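Local coordinates for chromosome replication initiation inhibitor protein (Agrobacterium tumefaciens, PDB 3FD3) that probably acts as a LysR-family DNA-binding transcription regulator, of which this chain is the C-terminal, effector-binding-like part without the DNA-binding helix-turn-helix domain, at residues D37-H41 with F105-D109; F83-F88 with R99-L103. All coordinates share one frame; numbering follows the deposited sequence. Where two conformers were deposited one is given.

Contact 1: residues D37-H41 with F105-D109; sequences DDQDH and FNQKD
Two surface loops meet where the two lobes of the LysR substrate-binding domain, a fold of the periplasmic-binding-protein type, face each other: N106 and K108 of one loop reach the backbone of D38 and Q39 in the other. N106 ND2 gives a fairly straight bond (160°) to D38 O, 2.8 Å away, from above the carbonyl plane. N106 CG sits between the backbone N and the carbonyl carbon (chi1 62°), which lets OD1 curl back to K108 N in an Asx turn while ND2 faces the other loop; asparagine suits both tasks. A water takes a hydrogen from N106 ND2 and, weakly, one from Q39 NE2. K108, long enough to span the loops, passes extended across the bent Q39 side chain, and its NZ donates a 2.8 Å hydrogen bond to Q39 O. The Q39 loop is itself shaped by D37, whose OD1 accepts from Q39 N and H41 N on opposite faces of the carboxylate. In one of two D38 conformers, CB lies 3.8 Å from F105 CE1, the carboxylate is turned 61° from the ring, and OD1 accepts from A10 N. The loops follow strands 31-36 and 102-104 and lead into helices 42-47 and 111-120, and F105 also packs on helix 134-142.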
loop_
_atom_site.group_PDB
_atom_site.type_symbol
_atom_site.label_atom_id
_atom_site.label_comp_id
_atom_site.label_asym_id
_atom_site.label_seq_id
_atom_site.Cartn_x
_atom_site.Cartn_y
_atom_site.Cartn_z
ATOM N N ASP A 37 9.180 4.903 -3.626
ATOM C CA ASP A 37 9.344 5.849 -4.696
ATOM C C ASP A 37 8.477 5.383 -5.833
ATOM O O ASP A 37 8.735 4.324 -6.402
ATOM C CB ASP A 37 10.779 5.857 -5.188
ATOM C CG ASP A 37 10.965 6.737 -6.406
ATOM O OD1 ASP A 37 10.244 7.764 -6.521
ATOM O OD2 ASP A 37 11.804 6.372 -7.242
ATOM N N ASP A 38 7.442 6.118 -6.183
ATOM C CA ASP A 38 6.809 5.852 -7.481
ATOM C C ASP A 38 6.619 7.138 -8.263
ATOM O O ASP A 38 5.748 7.229 -9.123
ATOM C CB ASP A 38 5.515 5.056 -7.323
ATOM C CG ASP A 38 5.723 3.781 -6.521
ATOM O OD1 ASP A 38 6.407 2.857 -7.016
ATOM O OD2 ASP A 38 5.223 3.734 -5.389
ATOM N N GLN A 39 7.466 8.120 -7.959
ATOM C CA GLN A 39 7.588 9.339 -8.767
ATOM C C GLN A 39 8.961 9.423 -9.458
ATOM O O GLN A 39 9.338 10.491 -9.953
ATOM C CB GLN A 39 7.383 10.573 -7.897
ATOM C CG GLN A 39 5.977 10.690 -7.284
ATOM C CD GLN A 39 4.934 11.045 -8.297
ATOM O OE1 GLN A 39 5.252 11.472 -9.410
ATOM N NE2 GLN A 39 3.672 10.888 -7.925
ATOM N N ASP A 40 9.687 8.300 -9.498
ATOM C CA ASP A 40 10.968 8.214 -10.183
ATOM C C ASP A 40 12.005 9.205 -9.587
ATOM O O ASP A 40 12.713 9.898 -10.319
ATOM C CB ASP A 40 10.759 8.454 -11.687
ATOM C CG ASP A 40 11.949 8.032 -12.518
ATOM O OD1 ASP A 40 12.715 7.149 -12.053
ATOM O OD2 ASP A 40 12.127 8.605 -13.627
ATOM N N HIS A 41 12.044 9.302 -8.259
ATOM C CA HIS A 41 13.019 10.132 -7.568
ATOM C C HIS A 41 14.216 9.350 -7.055
ATOM O O HIS A 41 15.149 9.940 -6.510
ATOM C CB HIS A 41 12.379 10.858 -6.396
ATOM C CG HIS A 41 11.375 11.881 -6.814
ATOM N ND1 HIS A 41 11.599 12.751 -7.860
ATOM C CD2 HIS A 41 10.139 12.160 -6.343
ATOM C CE1 HIS A 41 10.536 13.521 -8.019
ATOM N NE2 HIS A 41 9.635 13.178 -7.114
ATOM N N PHE A 105 -1.714 3.970 -11.831
ATOM C CA PHE A 105 -1.172 4.173 -10.488
ATOM C C PHE A 105 -1.007 5.684 -10.245
ATOM O O PHE A 105 -1.469 6.213 -9.242
ATOM C CB PHE A 105 0.152 3.396 -10.365
ATOM C CG PHE A 105 0.685 3.275 -8.977
ATOM C CD1 PHE A 105 1.286 4.353 -8.354
ATOM C CD2 PHE A 105 0.635 2.065 -8.302
ATOM C CE1 PHE A 105 1.805 4.245 -7.066
ATOM C CE2 PHE A 105 1.158 1.954 -7.013
ATOM C CZ PHE A 105 1.728 3.010 -6.408
ATOM N N ASN A 106 -0.368 6.370 -11.180
ATOM C CA ASN A 106 -0.194 7.803 -11.129
ATOM C C ASN A 106 0.203 8.282 -12.525
ATOM O O ASN A 106 0.168 7.504 -13.465
ATOM C CB ASN A 106 0.812 8.234 -10.046
ATOM C CG ASN A 106 2.202 7.689 -10.284
ATOM O OD1 ASN A 106 2.592 7.406 -11.430
ATOM N ND2 ASN A 106 2.989 7.591 -9.206
ATOM N N GLN A 107 0.577 9.538 -12.675
ATOM C CA GLN A 107 0.811 10.077 -14.015
ATOM C C GLN A 107 2.077 9.539 -14.677
ATOM O O GLN A 107 2.255 9.697 -15.871
ATOM C CB GLN A 107 0.810 11.605 -13.973
ATOM C CG GLN A 107 -0.571 12.141 -13.598
ATOM C CD GLN A 107 -0.634 13.637 -13.464
ATOM O OE1 GLN A 107 -1.110 14.329 -14.369
ATOM N NE2 GLN A 107 -0.165 14.156 -12.326
ATOM N N LYS A 108 2.938 8.895 -13.914
ATOM C CA LYS A 108 4.151 8.271 -14.448
ATOM C C LYS A 108 4.012 6.793 -14.778
ATOM O O LYS A 108 4.975 6.168 -15.252
ATOM C CB LYS A 108 5.290 8.492 -13.457
ATOM C CG LYS A 108 5.651 9.962 -13.407
ATOM C CD LYS A 108 6.879 10.261 -12.616
ATOM C CE LYS A 108 7.169 11.743 -12.661
ATOM N NZ LYS A 108 8.509 12.037 -12.127
ATOM N N ASP A 109 2.828 6.234 -14.529
ATOM C CA ASP A 109 2.587 4.814 -14.734
ATOM C C ASP A 109 2.277 4.572 -16.205
ATOM O O ASP A 109 1.165 4.896 -16.673
ATOM C CB ASP A 109 1.427 4.350 -13.851
ATOM C CG ASP A 109 1.002 2.916 -14.100
ATOM O OD1 ASP A 109 1.702 2.164 -14.815
ATOM O OD2 ASP A 109 -0.085 2.521 -13.578
HETATM O O HOH W 1 1.842 8.539 -6.708
#

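Contact 2: residues F83-F88 with R99-L103; sequences FMARHF and RAPGL
F83 O is gripped twice by a single residue one helical turn on: H87 N donates to it at 3.0 Å in the ordinary helical way, and H87 ND1 adds a bent bond (137°) of 3.1 Å, in the carbonyl plane and on a lone pair. With ND1 as donor the imidazole is fixed in rotation and lies with this nitrogen over the centre of the F83 ring. P101 then comes onto one face of the imidazole; its CD makes a CH-pi contact 3.8 Å from the centroid of the H87 ring, while R86 CB covers the opposite face. Proline suits the place because its CD, bonded to the ring nitrogen, carries mildly polarised hydrogens that favour such a contact. The contact seats the end of helix 81-87 against the chain entering strand 102-104, within the lobe of the LysR substrate-binding domain that holds both; helix 94-97 lies between them in sequence. A100 has a methyl small enough to enter among three side chains: A100 CB is 3.6 Å from F88 CZ, 3.8 Å from H87 CB and 4.1 Å from F83 CZ. With chi1 at -170°, the F83 ring swings away from the backbone N, and F83 CZ comes 3.2 Å from P101 O. F88 also packs on A96 and L97 of helix 94-97, and R99 O accepts a hydrogen bond from R1 of the second subunit.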
loop_
_atom_site.group_PDB
_atom_site.type_symbol
_atom_site.label_atom_id
_atom_site.label_comp_id
_atom_site.label_asym_id
_atom_site.label_seq_id
_atom_site.Cartn_x
_atom_site.Cartn_y
_atom_site.Cartn_z
ATOM N N PHE A 83 -16.217 -7.792 -15.088
ATOM C CA PHE A 83 -15.623 -6.679 -15.839
ATOM C C PHE A 83 -15.471 -7.014 -17.321
ATOM O O PHE A 83 -15.804 -6.204 -18.205
ATOM C CB PHE A 83 -14.287 -6.242 -15.249
ATOM C CG PHE A 83 -13.784 -4.971 -15.834
ATOM C CD1 PHE A 83 -13.082 -4.972 -17.026
ATOM C CD2 PHE A 83 -14.051 -3.775 -15.211
ATOM C CE1 PHE A 83 -12.651 -3.799 -17.571
ATOM C CE2 PHE A 83 -13.639 -2.617 -15.746
ATOM C CZ PHE A 83 -12.923 -2.614 -16.924
HETATM N N MSE A 84 -14.942 -8.210 -17.590
HETATM C CA MSE A 84 -14.744 -8.654 -18.953
HETATM C C MSE A 84 -16.098 -8.740 -19.675
HETATM O O MSE A 84 -16.237 -8.348 -20.853
HETATM C CB MSE A 84 -14.045 -10.035 -18.989
HETATM C CG MSE A 84 -12.681 -10.121 -18.380
HETATM SE SE MSE A 84 -11.356 -9.017 -19.244
HETATM C CE MSE A 84 -11.334 -9.898 -20.930
ATOM N N ALA A 85 -17.102 -9.266 -18.976
ATOM C CA ALA A 85 -18.418 -9.430 -19.571
ATOM C C ALA A 85 -19.073 -8.098 -19.933
ATOM O O ALA A 85 -19.758 -7.989 -20.947
ATOM C CB ALA A 85 -19.325 -10.224 -18.634
ATOM N N ARG A 86 -18.891 -7.106 -19.074
ATOM C CA ARG A 86 -19.554 -5.816 -19.249
ATOM C C ARG A 86 -18.842 -4.962 -20.295
ATOM O O ARG A 86 -19.485 -4.251 -21.048
ATOM C CB ARG A 86 -19.570 -5.081 -17.920
ATOM C CG ARG A 86 -20.563 -5.669 -16.917
ATOM C CD ARG A 86 -20.405 -5.006 -15.599
ATOM N NE ARG A 86 -20.820 -3.615 -15.659
ATOM C CZ ARG A 86 -20.248 -2.607 -14.997
ATOM N NH1 ARG A 86 -19.117 -2.804 -14.306
ATOM N NH2 ARG A 86 -20.752 -1.369 -15.128
ATOM N N HIS A 87 -17.518 -5.059 -20.352
ATOM C CA HIS A 87 -16.700 -4.110 -21.121
ATOM C C HIS A 87 -15.998 -4.674 -22.332
ATOM O O HIS A 87 -15.630 -3.910 -23.245
ATOM C CB HIS A 87 -15.653 -3.485 -20.210
ATOM C CG HIS A 87 -16.244 -2.689 -19.103
ATOM N ND1 HIS A 87 -16.241 -3.128 -17.797
ATOM C CD2 HIS A 87 -16.865 -1.487 -19.101
ATOM C CE1 HIS A 87 -16.828 -2.218 -17.038
ATOM N NE2 HIS A 87 -17.208 -1.214 -17.803
ATOM N N PHE A 88 -15.822 -5.990 -22.356
ATOM C CA PHE A 88 -15.145 -6.658 -23.448
ATOM C C PHE A 88 -15.998 -7.831 -23.944
ATOM O O PHE A 88 -15.472 -8.913 -24.208
ATOM C CB PHE A 88 -13.748 -7.136 -22.996
ATOM C CG PHE A 88 -12.816 -6.016 -22.571
ATOM C CD1 PHE A 88 -12.502 -4.979 -23.455
ATOM C CD2 PHE A 88 -12.243 -6.009 -21.298
ATOM C CE1 PHE A 88 -11.650 -3.940 -23.080
ATOM C CE2 PHE A 88 -11.403 -4.991 -20.900
ATOM C CZ PHE A 88 -11.088 -3.938 -21.790
ATOM N N ARG A 99 -13.279 2.738 -24.050
ATOM C CA ARG A 99 -14.438 2.906 -23.182
ATOM C C ARG A 99 -14.381 2.201 -21.815
ATOM O O ARG A 99 -15.137 2.576 -20.933
ATOM C CB ARG A 99 -15.692 2.445 -23.923
ATOM C CG ARG A 99 -15.936 3.236 -25.195
ATOM C CD ARG A 99 -17.147 2.726 -25.915
ATOM N NE ARG A 99 -17.573 3.646 -26.966
ATOM C CZ ARG A 99 -18.328 4.736 -26.773
ATOM N NH1 ARG A 99 -18.735 5.090 -25.550
ATOM N NH2 ARG A 99 -18.670 5.493 -27.811
ATOM N N ALA A 100 -13.529 1.192 -21.645
ATOM C CA ALA A 100 -13.495 0.384 -20.427
ATOM C C ALA A 100 -12.677 1.118 -19.359
ATOM O O ALA A 100 -11.601 1.620 -19.682
ATOM C CB ALA A 100 -12.853 -0.958 -20.713
ATOM N N PRO A 101 -13.150 1.163 -18.100
ATOM C CA PRO A 101 -12.341 1.841 -17.076
ATOM C C PRO A 101 -11.045 1.102 -16.762
ATOM O O PRO A 101 -11.069 -0.035 -16.294
ATOM C CB PRO A 101 -13.255 1.838 -15.837
ATOM C CG PRO A 101 -14.603 1.733 -16.379
ATOM C CD PRO A 101 -14.502 0.861 -17.604
ATOM N N GLY A 102 -9.923 1.770 -16.995
ATOM C CA GLY A 102 -8.638 1.256 -16.578
ATOM C C GLY A 102 -8.332 1.627 -15.143
ATOM O O GLY A 102 -9.057 2.423 -14.490
ATOM N N LEU A 103 -7.211 1.088 -14.679
ATOM C CA LEU A 103 -6.576 1.503 -13.440
ATOM C C LEU A 103 -5.173 2.019 -13.780
ATOM O O LEU A 103 -4.420 1.350 -14.504
ATOM C CB LEU A 103 -6.455 0.337 -12.466
ATOM C CG LEU A 103 -7.743 -0.392 -12.130
ATOM C CD1 LEU A 103 -7.467 -1.721 -11.394
ATOM C CD2 LEU A 103 -8.678 0.531 -11.298
#

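The centres of the two contacts lie 24 Å apart, and they do not touch, yet strand 102-104 joins them: the chain runs from A100 and P101 of contact 2 through the strand straight into F105 and N106 of contact 1. Contact 2 is buried within one lobe, its centre about 22 Å from the centre of the chain, whereas contact 1, its centre about 11 Å from that point, is a polar surface meeting between lobes. Helix 134-142 is common ground, since F105 and L103 both pack on F137. A calcium ion lies about 5 Å from the F105 side chain; the side chain of L149, a calcium-binding residue, is about 9 Å from that of F105 and about 10 Å from that of F88. Contact 2 also borders the second subunit.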